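Local structure of glycoside hydrolase family 31 (Trueperella pyogenes, 5I0F) at residues 464-469 / 496-500; 526-530 / 555-559. The protein breaks down cycloalternan, a cyclic glucose oligosaccharide, as a family 31 glycoside hydrolase that works through a covalent glycosyl-enzyme intermediate. All coordinates share one frame; numbering follows the deposited sequence.

Contact 1 of 2, residues 464-469 / 496-500; sequences FKTDGG and YARAY. With BGC (beta-D-glucopyranose), chain C.
Tyr496, Thr466 and Tyr500 bury most of the surface where the C-terminal end of strand 463-466 and the turn after it meet helix 485-506. The Tyr496 side chain reaches across from the helix with CG anti to the backbone N (chi1 174°), which carries its hydroxyl to the backbone just past the strand. There OH donates to Asp467 O at 2.7 Å, in the carbonyl plane and on a lone pair. Thr466, the centre of an inverse gamma turn, fits between the two tyrosines: its CB lies off-centre against the Tyr496 ring, 3.6 Å from CZ, while its methyl CG2 sits over a face of the Tyr500 ring, 3.6 Å from CD1. Thr466 OG1 turns to Ser515 OG on the next strand. Beyond the methyl, Tyr500 points its CD2 edge at a face of Phe464 in an edge-to-face pair, with ring centroids 5.0 Å apart and planes at 62°; its hydroxyl bonds to Gln388 and Trp448.

The carbonyl held by Tyr496 belongs to the residue that carries the sugar. Asp467 OD2 is joined covalently to C1 of the glucose at 1.4 Å, marking Asp467 as the nucleophile of the trapped intermediate. Its other oxygen, OD1, accepts Gly468 N at 2.9 Å from above the plane of the ester group, a bent bond that, with Trp387 on OD2, would limit the ester's rotation. Lys465, pointing to the inside of the barrel, forms a salt bridge with Glu330 and a weak bond from NZ to the sugar O3.

This is the strand-helix interface of a TIM barrel, with the helix on the outside and the substrate at the C-terminal strand ends. Strand 463-466 lies between strands 383-388 and 513-515, and helix 485-506 runs nearly antiparallel to it, reaching both neighbours through its side chains.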
# COMPACT_ATOMS: atom_id res chain seq x y z
N PHE A 464 5.77 8.01 13.94
CA PHE A 464 6.30 8.20 12.59
C PHE A 464 5.28 7.89 11.50
O PHE A 464 4.53 6.92 11.61
CB PHE A 464 7.52 7.30 12.39
CG PHE A 464 8.69 7.63 13.28
CD1 PHE A 464 9.60 8.62 12.92
CD2 PHE A 464 8.92 6.91 14.46
CE1 PHE A 464 10.70 8.90 13.72
CE2 PHE A 464 10.00 7.19 15.27
CZ PHE A 464 10.89 8.18 14.91
N LYS A 465 5.25 8.74 10.47
CA LYS A 465 4.55 8.42 9.23
C LYS A 465 5.53 7.68 8.32
O LYS A 465 6.33 8.31 7.61
CB LYS A 465 4.03 9.68 8.54
CG LYS A 465 3.21 9.37 7.29
CD LYS A 465 2.51 10.60 6.75
CE LYS A 465 1.65 10.23 5.55
NZ LYS A 465 0.88 11.40 5.04
N THR A 466 5.45 6.36 8.37
CA THR A 466 6.35 5.44 7.69
C THR A 466 5.81 5.23 6.29
O THR A 466 5.17 4.24 6.01
CB THR A 466 6.46 4.12 8.50
OG1 THR A 466 5.20 3.83 9.12
CG2 THR A 466 7.50 4.26 9.60
N ASP A 467 6.07 6.20 5.42
CA ASP A 467 5.61 6.22 4.04
C ASP A 467 6.49 5.29 3.17
O ASP A 467 7.59 4.91 3.57
CB ASP A 467 5.68 7.68 3.54
CG ASP A 467 4.84 7.96 2.31
OD1 ASP A 467 4.12 7.10 1.80
OD2 ASP A 467 4.90 9.14 1.84
N GLY A 468 5.99 4.94 2.00
CA GLY A 468 6.70 4.03 1.10
C GLY A 468 6.79 2.58 1.57
O GLY A 468 5.90 2.08 2.23
N GLY A 469 7.85 1.90 1.16
CA GLY A 469 8.07 0.48 1.47
C GLY A 469 7.84 -0.48 0.31
O GLY A 469 8.07 -1.70 0.47
N TYR A 496 9.48 -2.95 7.96
CA TYR A 496 9.64 -1.49 8.06
C TYR A 496 8.79 -0.89 9.20
O TYR A 496 9.31 -0.18 10.07
CB TYR A 496 9.28 -0.89 6.71
CG TYR A 496 9.21 0.61 6.56
CD1 TYR A 496 10.10 1.47 7.19
CD2 TYR A 496 8.24 1.17 5.73
CE1 TYR A 496 10.02 2.86 6.99
CE2 TYR A 496 8.15 2.53 5.52
CZ TYR A 496 9.04 3.38 6.16
OH TYR A 496 8.94 4.75 5.94
N ALA A 497 7.50 -1.18 9.17
CA ALA A 497 6.60 -0.71 10.24
C ALA A 497 7.04 -1.27 11.58
O ALA A 497 7.13 -0.53 12.57
CB ALA A 497 5.15 -1.10 9.94
N ARG A 498 7.36 -2.56 11.63
CA ARG A 498 7.90 -3.18 12.83
C ARG A 498 9.14 -2.46 13.39
O ARG A 498 9.24 -2.25 14.59
CB ARG A 498 8.26 -4.64 12.56
CG ARG A 498 8.87 -5.36 13.75
CD ARG A 498 9.19 -6.80 13.45
NE ARG A 498 9.72 -7.46 14.66
CZ ARG A 498 10.18 -8.70 14.71
NH1 ARG A 498 10.20 -9.46 13.64
NH2 ARG A 498 10.63 -9.18 15.87
N ALA A 499 10.08 -2.12 12.51
CA ALA A 499 11.34 -1.45 12.94
C ALA A 499 11.04 -0.19 13.75
O ALA A 499 11.62 0.01 14.80
CB ALA A 499 12.19 -1.09 11.74
N TYR A 500 10.13 0.64 13.24
CA TYR A 500 9.83 1.92 13.90
C TYR A 500 8.93 1.73 15.14
O TYR A 500 9.10 2.43 16.15
CB TYR A 500 9.24 2.92 12.92
CG TYR A 500 10.26 3.55 12.00
CD1 TYR A 500 10.66 2.92 10.81
CD2 TYR A 500 10.82 4.77 12.31
CE1 TYR A 500 11.58 3.52 9.95
CE2 TYR A 500 11.73 5.39 11.46
CZ TYR A 500 12.11 4.76 10.29
OH TYR A 500 12.99 5.42 9.45
C2 BGC C . 2.61 9.85 0.76
C3 BGC C . 2.02 11.27 0.82
C4 BGC C . 3.11 12.25 1.22
C5 BGC C . 4.32 12.14 0.28
C6 BGC C . 5.46 12.98 0.84
C1 BGC C . 4.15 9.68 0.74
O2 BGC C . 1.80 8.79 0.21
O3 BGC C . 0.92 11.31 1.74
O4 BGC C . 2.60 13.60 1.22
O5 BGC C . 4.79 10.78 0.07
O6 BGC C . 6.52 13.09 -0.12

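Contact 2 of 2, residues 526-530 / 555-559. With BGC (beta-D-glucopyranose), chain C.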
# COMPACT_ATOMS: atom_id res chain seq x y z
N GLY A 526 0.90 -0.94 14.04
CA GLY A 526 0.46 0.43 13.94
C GLY A 526 -0.80 0.67 13.14
O GLY A 526 -1.72 -0.18 13.13
N LEU A 527 -0.82 1.85 12.49
CA LEU A 527 -1.95 2.43 11.79
C LEU A 527 -1.69 2.50 10.29
O LEU A 527 -0.52 2.46 9.85
CB LEU A 527 -2.17 3.87 12.27
CG LEU A 527 -2.85 4.12 13.59
CD1 LEU A 527 -2.33 3.29 14.73
CD2 LEU A 527 -2.81 5.61 13.89
N TYR A 528 -2.77 2.59 9.52
CA TYR A 528 -2.72 2.58 8.06
C TYR A 528 -3.60 3.64 7.46
O TYR A 528 -4.66 3.96 7.99
CB TYR A 528 -3.04 1.19 7.50
CG TYR A 528 -1.96 0.23 7.92
CD1 TYR A 528 -2.00 -0.38 9.17
CD2 TYR A 528 -0.82 0.05 7.13
CE1 TYR A 528 -0.94 -1.17 9.62
CE2 TYR A 528 0.22 -0.77 7.55
CZ TYR A 528 0.16 -1.37 8.80
OH TYR A 528 1.23 -2.12 9.20
N TRP A 529 -3.17 4.23 6.34
CA TRP A 529 -4.04 5.09 5.56
C TRP A 529 -4.05 4.59 4.13
O TRP A 529 -3.15 3.86 3.71
CB TRP A 529 -3.68 6.59 5.71
CG TRP A 529 -2.73 7.15 4.69
CD1 TRP A 529 -3.06 7.90 3.60
CD2 TRP A 529 -1.30 7.04 4.68
NE1 TRP A 529 -1.93 8.21 2.88
CE2 TRP A 529 -0.83 7.72 3.53
CE3 TRP A 529 -0.36 6.45 5.54
CZ2 TRP A 529 0.53 7.81 3.20
CZ3 TRP A 529 0.99 6.53 5.20
CH2 TRP A 529 1.42 7.20 4.04
N ALA A 530 -5.09 4.99 3.38
CA ALA A 530 -5.38 4.45 2.06
C ALA A 530 -4.51 4.99 0.91
O ALA A 530 -4.72 4.64 -0.23
CB ALA A 530 -6.85 4.70 1.75
N ILE A 555 -6.88 -5.11 9.42
CA ILE A 555 -6.26 -3.79 9.51
C ILE A 555 -7.29 -2.91 10.21
O ILE A 555 -8.23 -2.41 9.57
CB ILE A 555 -5.91 -3.21 8.12
CG1 ILE A 555 -4.89 -4.10 7.39
CG2 ILE A 555 -5.37 -1.79 8.24
CD1 ILE A 555 -3.54 -4.22 8.06
N LEU A 556 -7.11 -2.74 11.51
CA LEU A 556 -8.11 -2.12 12.39
C LEU A 556 -8.07 -0.59 12.36
O LEU A 556 -9.11 0.06 12.28
CB LEU A 556 -7.90 -2.61 13.83
CG LEU A 556 -8.85 -2.20 14.95
CD1 LEU A 556 -10.22 -2.72 14.65
CD2 LEU A 556 -8.41 -2.77 16.30
N TYR A 557 -6.87 -0.02 12.48
CA TYR A 557 -6.68 1.41 12.66
C TYR A 557 -6.40 2.07 11.30
O TYR A 557 -5.26 2.41 10.97
CB TYR A 557 -5.53 1.66 13.65
CG TYR A 557 -5.64 0.99 15.00
CD1 TYR A 557 -6.51 1.49 15.96
CD2 TYR A 557 -4.85 -0.10 15.33
CE1 TYR A 557 -6.63 0.89 17.22
CE2 TYR A 557 -4.95 -0.71 16.58
CZ TYR A 557 -5.82 -0.20 17.52
OH TYR A 557 -5.94 -0.75 18.76
N TRP A 558 -7.46 2.21 10.52
CA TRP A 558 -7.38 2.64 9.16
C TRP A 558 -7.97 4.03 9.01
O TRP A 558 -8.98 4.37 9.64
CB TRP A 558 -8.14 1.66 8.27
CG TRP A 558 -8.22 2.03 6.83
CD1 TRP A 558 -7.43 1.59 5.83
CD2 TRP A 558 -9.17 2.93 6.24
NE1 TRP A 558 -7.81 2.16 4.64
CE2 TRP A 558 -8.88 2.99 4.86
CE3 TRP A 558 -10.25 3.67 6.74
CZ2 TRP A 558 -9.64 3.74 3.98
CZ3 TRP A 558 -10.98 4.45 5.86
CH2 TRP A 558 -10.68 4.48 4.49
N GLY A 559 -7.36 4.82 8.15
CA GLY A 559 -7.95 6.09 7.70
C GLY A 559 -7.56 6.42 6.28
O GLY A 559 -7.07 5.58 5.53
C2 BGC C . 2.61 9.85 0.76
C3 BGC C . 2.02 11.27 0.82
C4 BGC C . 3.11 12.25 1.22
C5 BGC C . 4.32 12.14 0.28
C6 BGC C . 5.46 12.98 0.84
C1 BGC C . 4.15 9.68 0.74
O2 BGC C . 1.80 8.79 0.21
O3 BGC C . 0.92 11.31 1.74
O4 BGC C . 2.60 13.60 1.22
O5 BGC C . 4.79 10.78 0.07
O6 BGC C . 6.52 13.09 -0.12
O HOH W 1 -4.13 -1.13 11.87
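Tyr528 O accepts Gly559 N at 2.8 Å, the N-H lying in the carbonyl plane, and also receives a CA-H...O contact from Trp558 CA at 3.2 Å. The N-H of Tyr528 in turn donates to Tyr557 O at 2.9 Å, so one residue bonds to those on either side of Trp558, the pattern of a parallel bridge. A weaker bond from Ala530 N to Gly559 O, 3.0 Å, continues the pairing. At the other end, a water accepts from Tyr557 N and donates to Gly526 O, linking the two backbones ahead of the Tyr528-Trp558 bridge.

Side chains pack along the same seam. Leu527 CG rests on Tyr557 CB at 3.6 Å, while the Tyr557 ring leads away to bond Ala288 O through its hydroxyl. With CG of Tyr528 anti to the carbonyl carbon (chi1 -65°), the Tyr528 and Ile555 side chains cross at about a right angle: Ile555 CG2 is 3.8 Å from Tyr528 CD1, and Ile555 CD1 lies over the rim of one ring face. On this side of the sheet Trp558 brings CZ2 to within 3.7 Å of Ala530 CB, and its NE1 is held by Glu180. Trp529 points the opposite way, into the barrel, presenting its ring edge to the bound glucose with CZ2 3.4 Å from the sugar O2.

The two strands are neighbours in the closed parallel barrel, joined by helix 537-551 in a beta-alpha-beta unit; that helix packs against Ile555 and Trp558 through Ala546 and Ala550. Strand 513-515 pairs with the far edge of 527-529 and strand 587-590 with that of 558-561, while helix 617-646 packs on Leu556 and Tyr557.

From the N terminus, contact 1 comes first: strand 463-466 runs out to Asp467, and the chain returns through helix 485-506 to pack on that strand, closing its loop before contact 2 opens. Strand 513-515 then lies between the two contacts in the barrel wall. Contact 2 closes the next loop, from strand 527-529 through helix 537-551 to strand 558-561. The loops follow in series, one a strand-helix packing, the other a strand-strand pairing. They meet on both sides of the wall: inside, Trp529 packs on Asp467 and forms a cation-pi pair with Lys465; outside, Ala497 touches Tyr528. Both contribute residues to the glucose pocket.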